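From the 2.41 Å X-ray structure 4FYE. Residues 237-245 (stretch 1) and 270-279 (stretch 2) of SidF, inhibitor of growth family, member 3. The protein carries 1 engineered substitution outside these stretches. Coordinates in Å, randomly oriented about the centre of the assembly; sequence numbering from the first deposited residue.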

# COMPACT_ATOMS: atom_id res chain seq x y z
N SER A 237 -6.96 26.55 -5.82
CA SER A 237 -8.11 25.75 -5.35
C SER A 237 -7.98 24.27 -5.77
O SER A 237 -7.95 23.37 -4.92
CB SER A 237 -9.43 26.38 -5.84
OG SER A 237 -10.54 25.98 -5.05
N ASP A 238 -7.88 24.04 -7.09
CA ASP A 238 -7.81 22.69 -7.68
C ASP A 238 -6.37 22.11 -7.76
O ASP A 238 -5.40 22.75 -7.32
CB ASP A 238 -8.49 22.70 -9.07
CG ASP A 238 -7.70 23.50 -10.14
OD1 ASP A 238 -6.90 24.41 -9.81
OD2 ASP A 238 -7.90 23.21 -11.33
N LEU A 239 -6.24 20.91 -8.33
CA LEU A 239 -4.92 20.30 -8.63
C LEU A 239 -3.83 20.53 -7.58
O LEU A 239 -2.83 21.19 -7.85
CB LEU A 239 -4.41 20.70 -10.03
CG LEU A 239 -4.88 19.82 -11.19
CD1 LEU A 239 -6.25 20.25 -11.65
CD2 LEU A 239 -3.92 19.84 -12.37
N VAL A 240 -4.05 19.99 -6.38
CA VAL A 240 -3.01 19.92 -5.37
C VAL A 240 -1.96 18.88 -5.78
O VAL A 240 -2.25 17.89 -6.49
CB VAL A 240 -3.59 19.54 -3.99
CG1 VAL A 240 -2.75 20.16 -2.87
CG2 VAL A 240 -5.06 19.99 -3.88
N LEU A 241 -0.73 19.12 -5.34
CA LEU A 241 0.34 18.15 -5.57
C LEU A 241 0.60 17.31 -4.35
O LEU A 241 0.23 17.70 -3.21
CB LEU A 241 1.63 18.86 -5.92
CG LEU A 241 1.58 19.81 -7.10
CD1 LEU A 241 2.98 20.40 -7.27
CD2 LEU A 241 1.13 19.09 -8.36
N GLY A 242 1.26 16.17 -4.58
CA GLY A 242 1.61 15.28 -3.50
C GLY A 242 0.78 14.02 -3.46
O GLY A 242 -0.40 14.01 -3.84
N ASN A 243 1.43 12.95 -3.02
CA ASN A 243 0.77 11.69 -2.69
C ASN A 243 0.01 11.69 -1.34
O ASN A 243 0.24 12.52 -0.44
CB ASN A 243 1.80 10.55 -2.70
CG ASN A 243 2.15 10.13 -4.11
OD1 ASN A 243 1.26 9.86 -4.90
ND2 ASN A 243 3.46 10.10 -4.43
N SER A 244 -0.90 10.75 -1.19
CA SER A 244 -1.47 10.59 0.14
C SER A 244 -1.91 9.17 0.37
O SER A 244 -1.95 8.32 -0.57
CB SER A 244 -2.55 11.66 0.51
OG SER A 244 -3.70 11.63 -0.35
N SER A 245 -2.18 8.93 1.64
CA SER A 245 -2.41 7.61 2.19
C SER A 245 -1.18 6.69 1.94
O SER A 245 -1.36 5.47 1.80
CB SER A 245 -3.77 7.06 1.67
OG SER A 245 -3.83 5.63 1.60
N PRO A 270 0.97 4.13 -2.65
CA PRO A 270 0.12 5.30 -2.54
C PRO A 270 -1.23 5.05 -3.19
O PRO A 270 -1.39 4.14 -3.98
CB PRO A 270 0.88 6.35 -3.33
CG PRO A 270 1.58 5.56 -4.38
CD PRO A 270 1.85 4.20 -3.82
N GLY A 271 -2.19 5.90 -2.85
CA GLY A 271 -3.52 5.77 -3.39
C GLY A 271 -3.33 6.38 -4.75
O GLY A 271 -2.21 6.41 -5.22
N ALA A 272 -4.39 6.80 -5.42
CA ALA A 272 -4.19 7.28 -6.76
C ALA A 272 -3.14 8.39 -6.71
O ALA A 272 -3.16 9.25 -5.83
CB ALA A 272 -5.49 7.80 -7.34
N ARG A 273 -2.23 8.34 -7.67
CA ARG A 273 -1.10 9.24 -7.74
C ARG A 273 -1.58 10.48 -8.41
O ARG A 273 -0.83 11.41 -8.64
CB ARG A 273 -0.01 8.64 -8.60
CG ARG A 273 0.95 7.73 -7.87
CD ARG A 273 1.45 6.64 -8.79
NE ARG A 273 1.28 5.34 -8.18
CZ ARG A 273 2.27 4.48 -8.01
NH1 ARG A 273 3.48 4.78 -8.42
NH2 ARG A 273 2.03 3.32 -7.45
N MET A 274 -2.84 10.45 -8.79
CA MET A 274 -3.37 11.48 -9.57
C MET A 274 -4.54 12.02 -8.87
O MET A 274 -5.26 11.28 -8.22
CB MET A 274 -3.78 10.92 -10.88
CG MET A 274 -4.67 9.74 -10.74
SD MET A 274 -5.60 9.80 -12.27
CE MET A 274 -4.44 8.82 -13.21
N PRO A 275 -4.73 13.33 -8.97
CA PRO A 275 -5.88 13.91 -8.33
C PRO A 275 -7.15 13.60 -9.15
O PRO A 275 -7.56 14.34 -10.05
CB PRO A 275 -5.54 15.41 -8.29
CG PRO A 275 -4.34 15.61 -9.18
CD PRO A 275 -3.99 14.30 -9.81
N TYR A 276 -7.72 12.46 -8.83
CA TYR A 276 -9.00 11.97 -9.32
C TYR A 276 -10.14 13.00 -9.50
O TYR A 276 -10.73 13.09 -10.58
CB TYR A 276 -9.50 10.86 -8.37
CG TYR A 276 -9.35 11.09 -6.84
CD1 TYR A 276 -8.88 12.31 -6.29
CD2 TYR A 276 -9.72 10.08 -5.95
CE1 TYR A 276 -8.77 12.49 -4.91
CE2 TYR A 276 -9.61 10.25 -4.58
CZ TYR A 276 -9.14 11.44 -4.07
OH TYR A 276 -9.06 11.56 -2.70
N SER A 277 -10.41 13.77 -8.45
CA SER A 277 -11.58 14.63 -8.37
C SER A 277 -11.61 15.71 -9.44
O SER A 277 -12.66 16.05 -9.98
CB SER A 277 -11.64 15.29 -6.99
OG SER A 277 -10.37 15.81 -6.63
N ASP A 278 -10.44 16.24 -9.76
CA ASP A 278 -10.33 17.35 -10.68
C ASP A 278 -10.80 16.91 -12.07
O ASP A 278 -11.06 17.74 -12.93
CB ASP A 278 -8.90 17.86 -10.72
CG ASP A 278 -8.44 18.41 -9.38
OD1 ASP A 278 -8.55 19.63 -9.16
OD2 ASP A 278 -7.97 17.61 -8.54
N PHE A 279 -10.89 15.60 -12.26
CA PHE A 279 -11.13 14.98 -13.55
C PHE A 279 -12.43 15.30 -14.29
O PHE A 279 -12.45 15.36 -15.51
CB PHE A 279 -11.02 13.46 -13.41
CG PHE A 279 -10.05 12.85 -14.37
CD1 PHE A 279 -10.24 12.95 -15.72
CD2 PHE A 279 -8.93 12.18 -13.90
CE1 PHE A 279 -9.35 12.39 -16.61
CE2 PHE A 279 -8.03 11.62 -14.78
CZ PHE A 279 -8.24 11.72 -16.14

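Two segments of one chain, irregular but for a short 3-10 segment in the second, lie side by side and bury 373 Å² between them, held by one hydrogen bond near each end and van der Waals contacts between them. Pro270, which follows a cis peptide bond, opens stretch 2 and is buried; its CB lies 3.9 Å from OD1 of Asn243, a van der Waals contact. At Gly271 the backbone itself makes the link: N of Gly271 donates to O of Ser244 at 3.3 Å, nearly straight at 169° but long, and therefore weak. Gly271 has no side chain; an ideal CB would point toward stretch 1 and sit 3.8 Å from O of Ser244. Ala272 turns its CB away and takes no part. Arg273 contributes the aliphatic part of its side chain, with CG 3.7 Å from OD1 of Asn243, while its NH1 and NH2 are hydrogen-bonded elsewhere in the structure. Asn243 OD1 thus rests near carbons of both Pro270 and Arg273. Met274 points away. Pro275 directs its CB toward stretch 1, and its ring meets backbone rather than side chain: CG is 4.1 Å from O of Val240. Tyr276 and Ser277 make no contact. Ser277 begins a short 3-10 segment, 277-279, in which Asp278 points its CB toward stretch 1, with chi1 in the m well. Its OD1 accepts from N of Leu239 at 2.8 Å and 172°, a short, almost linear bond and the stronger of the two across the contact. The same oxygen lies 3.4 Å from CD1 of Leu239 and 3.1 Å from CB of Asp238, so three atoms of stretch 1 crowd one side of it. It also stands 4.2 Å from OD2 of Asp238, an approach of like charges, unfavourable if both carboxylates are ionised. Phe279 turns away and ends the stretch without a contact.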